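Local structure of beta-glucanase (Clostridium thermocellum, 3WVJ) at residues 138-149 with 159-167; 4-13 with 208-216. The protein hydrolyses mixed-linkage beta-1,3-1,4-glucans as an endo-acting lichenase of glycosyl hydrolase family 16, on a beta-jellyroll scaffold. All blocks are in the same frame, centred on the assembly; numbering follows the deposited sequence.

Contact 1. Residues 138-149 with 159-167; sequences LGFDASQDFHTY and DFYVDGKKV
Val162 meets Leu138, Phe140 and Tyr149 mainly through one methyl, CG1, and this is the tight part of the contact. Its CG1 is anti to the backbone N (chi1 176°). That puts it 3.7 Å from Phe140 CZ, near the plane of the ring at its edge, and 3.8 Å from Leu138 CD2. Tyr149 CE1 lies a little farther from Val162 CG1, at 4.1 Å. The Phe140 ring is covered on both faces within its own segment, by His147 NE2 on one and Leu138 CB on the other. Beside this packing, Asp163 and Thr148 exchange two bonds. Thr148 N donates a hydrogen bond to Asp163 OD1 at 2.9 Å, nearly along the C-O axis. Asp163 N donates one to Thr148 O at 2.6 Å. The other side is looser and wet. There a water joins the first segment to the turn, 2.9 Å from Thr148 OG1 and 2.8 Å from Gly164 N, from which it accepts a hydrogen bond. Val162 to Lys165 form a type I' turn into strand 165-170. The arrangement is that of an antiparallel beta meander at an end of its strands, here within the jellyroll of this glucanase.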
loop_
_atom_site.group_PDB
_atom_site.type_symbol
_atom_site.label_atom_id
_atom_site.label_comp_id
_atom_site.label_asym_id
_atom_site.label_seq_id
_atom_site.Cartn_x
_atom_site.Cartn_y
_atom_site.Cartn_z
ATOM N N LEU A 138 5.257 2.444 16.242
ATOM C CA LEU A 138 6.271 3.225 15.544
ATOM C C LEU A 138 7.080 4.095 16.469
ATOM O O LEU A 138 8.239 4.380 16.179
ATOM C CB LEU A 138 5.658 4.081 14.443
ATOM C CG LEU A 138 4.934 3.404 13.272
ATOM C CD1 LEU A 138 3.947 4.373 12.648
ATOM C CD2 LEU A 138 5.865 2.807 12.205
ATOM N N GLY A 139 6.496 4.540 17.575
ATOM C CA GLY A 139 7.205 5.468 18.441
ATOM C C GLY A 139 7.195 6.859 17.856
ATOM O O GLY A 139 7.935 7.717 18.300
ATOM N N PHE A 140 6.350 7.067 16.854
ATOM C CA PHE A 140 6.004 8.395 16.357
ATOM C C PHE A 140 4.651 8.302 15.662
ATOM O O PHE A 140 4.106 7.222 15.497
ATOM C CB PHE A 140 7.059 8.911 15.344
ATOM C CG PHE A 140 7.330 7.963 14.190
ATOM C CD1 PHE A 140 6.475 7.902 13.095
ATOM C CD2 PHE A 140 8.459 7.146 14.193
ATOM C CE1 PHE A 140 6.748 7.056 12.021
ATOM C CE2 PHE A 140 8.733 6.287 13.122
ATOM C CZ PHE A 140 7.881 6.247 12.024
ATOM N N ASP A 141 4.129 9.436 15.212
ATOM C CA ASP A 141 2.847 9.462 14.518
ATOM C C ASP A 141 3.016 9.518 12.997
ATOM O O ASP A 141 3.518 10.488 12.452
ATOM C CB ASP A 141 2.014 10.641 14.991
ATOM C CG ASP A 141 0.598 10.599 14.457
ATOM O OD1 ASP A 141 0.380 10.058 13.354
ATOM O OD2 ASP A 141 -0.310 11.095 15.159
ATOM N N ALA A 142 2.526 8.484 12.313
ATOM C CA ALA A 142 2.825 8.297 10.900
ATOM C C ALA A 142 2.094 9.318 10.041
ATOM O O ALA A 142 2.456 9.567 8.901
ATOM C CB ALA A 142 2.472 6.886 10.475
ATOM N N SER A 143 1.057 9.914 10.609
ATOM C CA SER A 143 0.303 10.919 9.898
ATOM C C SER A 143 0.922 12.330 10.034
ATOM O O SER A 143 0.440 13.259 9.423
ATOM C CB SER A 143 -1.135 10.925 10.421
ATOM O OG SER A 143 -1.211 11.405 11.748
ATOM N N GLN A 144 1.966 12.498 10.834
ATOM C CA GLN A 144 2.378 13.844 11.193
ATOM C C GLN A 144 3.377 14.395 10.232
ATOM O O GLN A 144 3.437 15.595 10.058
ATOM C CB GLN A 144 3.023 13.902 12.571
ATOM C CG GLN A 144 2.094 13.891 13.776
ATOM C CD GLN A 144 0.930 14.863 13.687
ATOM O OE1 GLN A 144 1.017 15.970 14.196
ATOM N NE2 GLN A 144 -0.181 14.433 13.059
ATOM N N ASP A 145 4.198 13.516 9.663
ATOM C CA ASP A 145 5.187 13.876 8.685
ATOM C C ASP A 145 5.543 12.652 7.836
ATOM O O ASP A 145 4.996 11.562 8.033
ATOM C CB ASP A 145 6.424 14.466 9.344
ATOM C CG ASP A 145 7.065 15.577 8.496
ATOM O OD1 ASP A 145 7.464 16.585 9.093
ATOM O OD2 ASP A 145 7.159 15.479 7.237
ATOM N N PHE A 146 6.435 12.830 6.874
ATOM C CA PHE A 146 6.767 11.723 6.008
ATOM C C PHE A 146 7.794 10.860 6.708
ATOM O O PHE A 146 8.580 11.385 7.494
ATOM C CB PHE A 146 7.248 12.251 4.654
ATOM C CG PHE A 146 6.162 12.899 3.863
ATOM C CD1 PHE A 146 5.490 12.190 2.900
ATOM C CD2 PHE A 146 5.821 14.240 4.086
ATOM C CE1 PHE A 146 4.490 12.753 2.173
ATOM C CE2 PHE A 146 4.823 14.832 3.343
ATOM C CZ PHE A 146 4.149 14.071 2.402
ATOM N N HIS A 147 7.751 9.550 6.455
ATOM C CA HIS A 147 8.748 8.634 6.960
ATOM C C HIS A 147 8.972 7.651 5.884
ATOM O O HIS A 147 8.208 7.606 4.959
ATOM C CB HIS A 147 8.202 7.933 8.200
ATOM C CG HIS A 147 8.247 8.794 9.434
ATOM N ND1 HIS A 147 7.228 9.589 9.794
ATOM C CD2 HIS A 147 9.229 8.965 10.376
ATOM C CE1 HIS A 147 7.536 10.219 10.928
ATOM N NE2 HIS A 147 8.760 9.842 11.281
ATOM N N THR A 148 10.005 6.828 5.962
ATOM C CA THR A 148 10.123 5.759 4.974
ATOM C C THR A 148 9.833 4.420 5.633
ATOM O O THR A 148 10.057 4.257 6.847
ATOM C CB THR A 148 11.505 5.683 4.356
ATOM O OG1 THR A 148 12.355 5.120 5.351
ATOM C CG2 THR A 148 12.004 7.063 3.951
ATOM N N TYR A 149 9.301 3.497 4.832
ATOM C CA TYR A 149 8.829 2.176 5.293
ATOM C C TYR A 149 9.182 1.247 4.157
ATOM O O TYR A 149 9.243 1.672 2.977
ATOM C CB TYR A 149 7.310 2.121 5.479
ATOM C CG TYR A 149 6.767 3.178 6.413
ATOM C CD1 TYR A 149 6.683 2.943 7.795
ATOM C CD2 TYR A 149 6.381 4.418 5.928
ATOM C CE1 TYR A 149 6.206 3.921 8.654
ATOM C CE2 TYR A 149 5.913 5.377 6.765
ATOM C CZ TYR A 149 5.821 5.125 8.127
ATOM O OH TYR A 149 5.346 6.092 8.956
ATOM N N ASP A 159 11.567 -9.023 5.727
ATOM C CA ASP A 159 12.071 -8.182 6.777
ATOM C C ASP A 159 11.505 -6.803 6.644
ATOM O O ASP A 159 11.693 -6.172 5.564
ATOM C CB ASP A 159 13.593 -8.118 6.659
ATOM C CG ASP A 159 14.247 -9.306 7.261
ATOM O OD1 ASP A 159 13.577 -10.129 7.957
ATOM O OD2 ASP A 159 15.466 -9.422 7.050
ATOM N N PHE A 160 10.803 -6.341 7.686
ATOM C CA PHE A 160 10.145 -5.026 7.681
ATOM C C PHE A 160 11.011 -3.878 8.278
ATOM O O PHE A 160 11.605 -4.018 9.320
ATOM C CB PHE A 160 8.742 -5.103 8.326
ATOM C CG PHE A 160 7.734 -5.932 7.513
ATOM C CD1 PHE A 160 6.952 -5.350 6.531
ATOM C CD2 PHE A 160 7.568 -7.311 7.743
ATOM C CE1 PHE A 160 6.033 -6.107 5.768
ATOM C CE2 PHE A 160 6.658 -8.070 6.991
ATOM C CZ PHE A 160 5.867 -7.470 6.020
ATOM N N TYR A 161 11.076 -2.769 7.538
ATOM C CA TYR A 161 11.865 -1.551 7.894
ATOM C C TYR A 161 10.965 -0.344 8.158
ATOM O O TYR A 161 9.911 -0.161 7.531
ATOM C CB TYR A 161 12.900 -1.200 6.818
ATOM C CG TYR A 161 13.978 -2.257 6.640
ATOM C CD1 TYR A 161 15.328 -2.025 6.983
ATOM C CD2 TYR A 161 13.659 -3.502 6.113
ATOM C CE1 TYR A 161 16.298 -3.012 6.807
ATOM C CE2 TYR A 161 14.626 -4.483 5.931
ATOM C CZ TYR A 161 15.932 -4.250 6.280
ATOM O OH TYR A 161 16.818 -5.303 6.082
ATOM N N VAL A 162 11.380 0.459 9.132
ATOM C CA VAL A 162 10.750 1.731 9.402
ATOM C C VAL A 162 11.895 2.725 9.437
ATOM O O VAL A 162 12.771 2.594 10.256
ATOM C CB VAL A 162 10.012 1.676 10.733
ATOM C CG1 VAL A 162 9.439 3.029 11.068
ATOM C CG2 VAL A 162 8.902 0.605 10.689
ATOM N N ASP A 163 11.916 3.719 8.560
ATOM C CA ASP A 163 12.993 4.706 8.562
ATOM C C ASP A 163 14.383 4.107 8.439
ATOM O O ASP A 163 15.311 4.549 9.131
ATOM C CB ASP A 163 12.924 5.660 9.786
ATOM C CG ASP A 163 11.842 6.698 9.636
ATOM O OD1 ASP A 163 11.568 7.076 8.449
ATOM O OD2 ASP A 163 11.278 7.136 10.647
ATOM N N GLY A 164 14.527 3.129 7.546
ATOM C CA GLY A 164 15.828 2.541 7.234
ATOM C C GLY A 164 16.360 1.509 8.219
ATOM O O GLY A 164 17.511 1.084 8.057
ATOM N N LYS A 165 15.530 1.121 9.221
ATOM C CA LYS A 165 15.899 0.177 10.298
ATOM C C LYS A 165 14.992 -1.046 10.361
ATOM O O LYS A 165 13.775 -0.931 10.331
ATOM C CB LYS A 165 15.892 0.872 11.685
ATOM C CG LYS A 165 17.084 1.817 11.883
ATOM C CD LYS A 165 17.042 2.557 13.210
ATOM C CE LYS A 165 18.277 3.448 13.303
ATOM N NZ LYS A 165 18.564 3.799 14.734
ATOM N N LYS A 166 15.576 -2.232 10.397
ATOM C CA LYS A 166 14.774 -3.461 10.362
ATOM C C LYS A 166 14.161 -3.700 11.729
ATOM O O LYS A 166 14.870 -3.776 12.719
ATOM C CB LYS A 166 15.653 -4.636 9.900
ATOM C CG LYS A 166 15.081 -6.002 10.227
ATOM C CD LYS A 166 16.044 -7.068 9.747
ATOM C CE LYS A 166 15.686 -8.400 10.361
ATOM N NZ LYS A 166 16.428 -9.413 9.566
ATOM N N VAL A 167 12.837 -3.808 11.787
ATOM C CA VAL A 167 12.166 -3.965 13.050
ATOM C C VAL A 167 11.480 -5.301 13.261
ATOM O O VAL A 167 11.047 -5.557 14.343
ATOM C CB VAL A 167 11.179 -2.796 13.340
ATOM C CG1 VAL A 167 11.936 -1.474 13.308
ATOM C CG2 VAL A 167 10.045 -2.749 12.349
HETATM O O HOH W 1 12.607 2.288 5.693
#

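Contact 2. Residues 4-13 with 208-216; sequences VNTPFVAVFS and YEYVKYYPN
Phe8 O takes one hydrogen bond and one CA-H contact from the neighbouring strand. Tyr213 N reaches it with a nearly straight bond of 2.8 Å (171° at the hydrogen), and the CA-H of Lys212 adds a weaker contact, CA to Phe8 O being 3.3 Å. Tyr213 O is held in a similar way, by Phe8 N and the CA-H of Pro7. The antiparallel ladder continues with Ala10 and Val211, which exchange two backbone bonds. It closes with Phe12 N on Glu209 O at 2.8 Å. Val9 with Lys212 and Val11 with Tyr210 are the non-hydrogen-bonded pairs. On their face Val9 CG1 runs alongside the extended Lys212 chain, 3.8 Å from its CE. Lys212 CE in turn lies over the Tyr210 ring, whose OH bonds to Glu78. Glu209 and Tyr210 both face Arg80, a classic beta bulge on the far edge of the strand.

The face of Phe8, Ala10, Val211 and Tyr213 is more aromatic. Phe12 packs there beside Tyr208, with its CE2 4.0 Å from Tyr208 CB, while its CZ meets Val211 CG2. Tyr213 has CG anti to the backbone N (chi1 160°), which brings its ring edge to Thr6 O, 3.6 Å from CD2; its OH bonds to Tyr74 O. Pro215 CG closes on Asn5 O at 3.3 Å. Val4 O is buried without a partner in the model. Main-chain bonds thus set the pairing of these strands, while apolar and aromatic side chains fill the buried face.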
loop_
_atom_site.group_PDB
_atom_site.type_symbol
_atom_site.label_atom_id
_atom_site.label_comp_id
_atom_site.label_asym_id
_atom_site.label_seq_id
_atom_site.Cartn_x
_atom_site.Cartn_y
_atom_site.Cartn_z
ATOM N N VAL A 4 10.743 -7.107 -13.465
ATOM C CA VAL A 4 11.823 -6.150 -13.245
ATOM C C VAL A 4 12.825 -6.702 -12.194
ATOM O O VAL A 4 12.426 -7.119 -11.078
ATOM C CB VAL A 4 11.237 -4.781 -12.854
ATOM C CG1 VAL A 4 12.332 -3.818 -12.422
ATOM C CG2 VAL A 4 10.421 -4.240 -14.017
ATOM N N ASN A 5 14.106 -6.744 -12.595
ATOM C CA ASN A 5 15.200 -7.293 -11.786
ATOM C C ASN A 5 16.334 -6.308 -11.639
ATOM O O ASN A 5 17.442 -6.690 -11.281
ATOM C CB ASN A 5 15.743 -8.624 -12.369
ATOM C CG ASN A 5 16.049 -8.564 -13.882
ATOM O OD1 ASN A 5 16.720 -7.649 -14.401
ATOM N ND2 ASN A 5 15.582 -9.584 -14.594
ATOM N N THR A 6 16.055 -5.043 -11.953
ATOM C CA THR A 6 17.021 -3.944 -11.916
ATOM C C THR A 6 16.400 -2.857 -11.029
ATOM O O THR A 6 15.174 -2.859 -10.822
ATOM C CB THR A 6 17.197 -3.351 -13.306
ATOM O OG1 THR A 6 15.944 -2.790 -13.699
ATOM C CG2 THR A 6 17.662 -4.423 -14.340
ATOM N N PRO A 7 17.226 -1.909 -10.530
ATOM C CA PRO A 7 16.657 -0.895 -9.630
ATOM C C PRO A 7 15.565 -0.065 -10.297
ATOM O O PRO A 7 15.650 0.244 -11.474
ATOM C CB PRO A 7 17.865 -0.037 -9.228
ATOM C CG PRO A 7 19.052 -0.927 -9.444
ATOM C CD PRO A 7 18.696 -1.801 -10.622
ATOM N N PHE A 8 14.521 0.238 -9.534
ATOM C CA PHE A 8 13.374 1.017 -9.985
ATOM C C PHE A 8 13.183 2.137 -8.988
ATOM O O PHE A 8 13.247 1.923 -7.774
ATOM C CB PHE A 8 12.130 0.148 -10.099
ATOM C CG PHE A 8 10.873 0.891 -10.434
ATOM C CD1 PHE A 8 10.572 1.226 -11.734
ATOM C CD2 PHE A 8 9.939 1.183 -9.448
ATOM C CE1 PHE A 8 9.397 1.909 -12.046
ATOM C CE2 PHE A 8 8.746 1.818 -9.760
ATOM C CZ PHE A 8 8.485 2.190 -11.058
ATOM N N VAL A 9 13.056 3.356 -9.524
ATOM C CA VAL A 9 12.884 4.541 -8.689
ATOM C C VAL A 9 11.814 5.402 -9.301
ATOM O O VAL A 9 11.976 5.844 -10.453
ATOM C CB VAL A 9 14.140 5.440 -8.673
ATOM C CG1 VAL A 9 13.935 6.557 -7.660
ATOM C CG2 VAL A 9 15.386 4.638 -8.335
ATOM N N ALA A 10 10.747 5.651 -8.540
ATOM C CA ALA A 10 9.758 6.611 -8.916
ATOM C C ALA A 10 9.692 7.678 -7.840
ATOM O O ALA A 10 9.083 7.454 -6.773
ATOM C CB ALA A 10 8.409 5.978 -9.087
ATOM N N VAL A 11 10.279 8.849 -8.087
ATOM C CA VAL A 11 10.083 9.949 -7.148
ATOM C C VAL A 11 8.947 10.779 -7.698
ATOM O O VAL A 11 9.099 11.332 -8.810
ATOM C CB VAL A 11 11.308 10.887 -7.076
ATOM C CG1 VAL A 11 10.963 12.100 -6.241
ATOM C CG2 VAL A 11 12.511 10.180 -6.469
ATOM N N PHE A 12 7.846 10.927 -6.951
ATOM C CA PHE A 12 6.638 11.541 -7.547
ATOM C C PHE A 12 6.697 13.056 -7.825
ATOM O O PHE A 12 5.777 13.616 -8.433
ATOM C CB PHE A 12 5.375 11.155 -6.797
ATOM C CG PHE A 12 5.145 9.673 -6.767
ATOM C CD1 PHE A 12 5.077 8.937 -7.949
ATOM C CD2 PHE A 12 5.065 9.003 -5.549
ATOM C CE1 PHE A 12 4.899 7.536 -7.915
ATOM C CE2 PHE A 12 4.846 7.616 -5.501
ATOM C CZ PHE A 12 4.771 6.889 -6.687
ATOM N N SER A 13 7.769 13.696 -7.366
ATOM C CA SER A 13 8.074 15.095 -7.750
ATOM C C SER A 13 8.563 15.165 -9.173
ATOM O O SER A 13 8.517 16.220 -9.810
ATOM C CB SER A 13 9.102 15.721 -6.792
ATOM O OG SER A 13 10.390 15.208 -7.000
ATOM N N TYR A 208 2.493 10.514 -0.795
ATOM C CA TYR A 208 3.642 9.638 -1.038
ATOM C C TYR A 208 4.686 10.474 -1.744
ATOM O O TYR A 208 4.344 11.148 -2.674
ATOM C CB TYR A 208 3.205 8.462 -1.935
ATOM C CG TYR A 208 2.075 7.594 -1.326
ATOM C CD1 TYR A 208 2.371 6.361 -0.753
ATOM C CD2 TYR A 208 0.736 8.028 -1.286
ATOM C CE1 TYR A 208 1.384 5.574 -0.189
ATOM C CE2 TYR A 208 -0.258 7.267 -0.672
ATOM C CZ TYR A 208 0.082 6.008 -0.154
ATOM O OH TYR A 208 -0.814 5.155 0.451
ATOM N N GLU A 209 5.952 10.392 -1.362
ATOM C CA GLU A 209 7.000 11.116 -2.118
ATOM C C GLU A 209 7.701 10.239 -3.128
ATOM O O GLU A 209 8.125 10.720 -4.162
ATOM C CB GLU A 209 8.062 11.708 -1.200
ATOM C CG GLU A 209 7.535 12.573 -0.076
ATOM C CD GLU A 209 8.665 13.273 0.622
ATOM O OE1 GLU A 209 9.831 13.023 0.209
ATOM O OE2 GLU A 209 8.397 14.100 1.521
ATOM N N TYR A 210 7.879 8.969 -2.786
ATOM C CA TYR A 210 8.566 8.051 -3.706
ATOM C C TYR A 210 8.253 6.577 -3.406
ATOM O O TYR A 210 7.637 6.247 -2.388
ATOM C CB TYR A 210 10.082 8.263 -3.739
ATOM C CG TYR A 210 10.922 7.916 -2.498
ATOM C CD1 TYR A 210 11.046 6.592 -2.040
ATOM C CD2 TYR A 210 11.635 8.907 -1.830
ATOM C CE1 TYR A 210 11.802 6.290 -0.912
ATOM C CE2 TYR A 210 12.411 8.609 -0.733
ATOM C CZ TYR A 210 12.496 7.305 -0.300
ATOM O OH TYR A 210 13.273 7.028 0.775
ATOM N N VAL A 211 8.702 5.741 -4.332
ATOM C CA VAL A 211 8.711 4.294 -4.233
ATOM C C VAL A 211 10.006 3.881 -4.943
ATOM O O VAL A 211 10.342 4.399 -6.055
ATOM C CB VAL A 211 7.516 3.731 -4.983
ATOM C CG1 VAL A 211 7.751 2.279 -5.359
ATOM C CG2 VAL A 211 6.259 3.886 -4.169
ATOM N N LYS A 212 10.776 3.027 -4.268
ATOM C CA LYS A 212 12.051 2.507 -4.767
ATOM C C LYS A 212 12.097 1.004 -4.577
ATOM O O LYS A 212 11.572 0.439 -3.572
ATOM C CB LYS A 212 13.231 3.171 -4.062
ATOM C CG LYS A 212 13.354 4.651 -4.356
ATOM C CD LYS A 212 14.267 5.374 -3.382
ATOM C CE LYS A 212 14.541 6.783 -3.879
ATOM N NZ LYS A 212 15.519 7.482 -2.996
ATOM N N TYR A 213 12.644 0.337 -5.579
ATOM C CA TYR A 213 12.931 -1.098 -5.489
ATOM C C TYR A 213 14.408 -1.379 -5.828
ATOM O O TYR A 213 14.964 -0.870 -6.846
ATOM C CB TYR A 213 11.949 -1.908 -6.357
ATOM C CG TYR A 213 12.426 -3.325 -6.718
ATOM C CD1 TYR A 213 12.082 -4.421 -5.912
ATOM C CD2 TYR A 213 13.206 -3.567 -7.870
ATOM C CE1 TYR A 213 12.489 -5.702 -6.230
ATOM C CE2 TYR A 213 13.618 -4.844 -8.182
ATOM C CZ TYR A 213 13.236 -5.891 -7.362
ATOM O OH TYR A 213 13.654 -7.146 -7.620
ATOM N N TYR A 214 15.048 -2.118 -4.929
ATOM C CA TYR A 214 16.418 -2.538 -5.098
ATOM C C TYR A 214 16.473 -4.073 -5.120
ATOM O O TYR A 214 16.121 -4.730 -4.129
ATOM C CB TYR A 214 17.302 -1.995 -3.981
ATOM C CG TYR A 214 17.238 -0.505 -3.774
ATOM C CD1 TYR A 214 17.971 0.388 -4.601
ATOM C CD2 TYR A 214 16.480 0.026 -2.736
ATOM C CE1 TYR A 214 17.911 1.765 -4.407
ATOM C CE2 TYR A 214 16.421 1.396 -2.516
ATOM C CZ TYR A 214 17.141 2.259 -3.342
ATOM O OH TYR A 214 17.055 3.613 -3.100
ATOM N N PRO A 215 16.909 -4.648 -6.250
ATOM C CA PRO A 215 16.901 -6.090 -6.381
ATOM C C PRO A 215 17.970 -6.720 -5.513
ATOM O O PRO A 215 17.897 -7.900 -5.214
ATOM C CB PRO A 215 17.227 -6.311 -7.857
ATOM C CG PRO A 215 17.341 -4.963 -8.485
ATOM C CD PRO A 215 17.566 -3.987 -7.394
ATOM N N ASN A 216 18.935 -5.928 -5.066
ATOM C CA ASN A 216 20.136 -6.457 -4.435
ATOM C C ASN A 216 20.262 -6.105 -2.957
ATOM O O ASN A 216 20.548 -6.962 -2.132
ATOM C CB ASN A 216 21.323 -5.836 -5.122
ATOM C CG ASN A 216 21.304 -4.321 -4.984
ATOM O OD1 ASN A 216 20.358 -3.639 -5.443
ATOM N ND2 ASN A 216 22.301 -3.788 -4.275
#

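From the N terminus, strand 8-11 enters first, and contact 2 pairs it with strand 204-214 near the C terminus. This closes a loop of 194 residues that takes in most of the fold. Contact 1 is nested inside it. It closes a short loop of nine residues, in the hairpin of strands 147-154 and 157-162. The two centres are about 17 Å apart. Strand 75-82 lies between them, antiparallel to both 204-214 and 147-154, so both contacts reach the same sheet. They also touch directly: Thr148 CG2 packs 3.4 Å from Tyr210 OH, and Phe146 CG lies 3.5 Å from Glu209 OE2. Contact 2 joins the two ends of the chain, contact 1 the hairpin strands, and strand 75-82 connects the two regions.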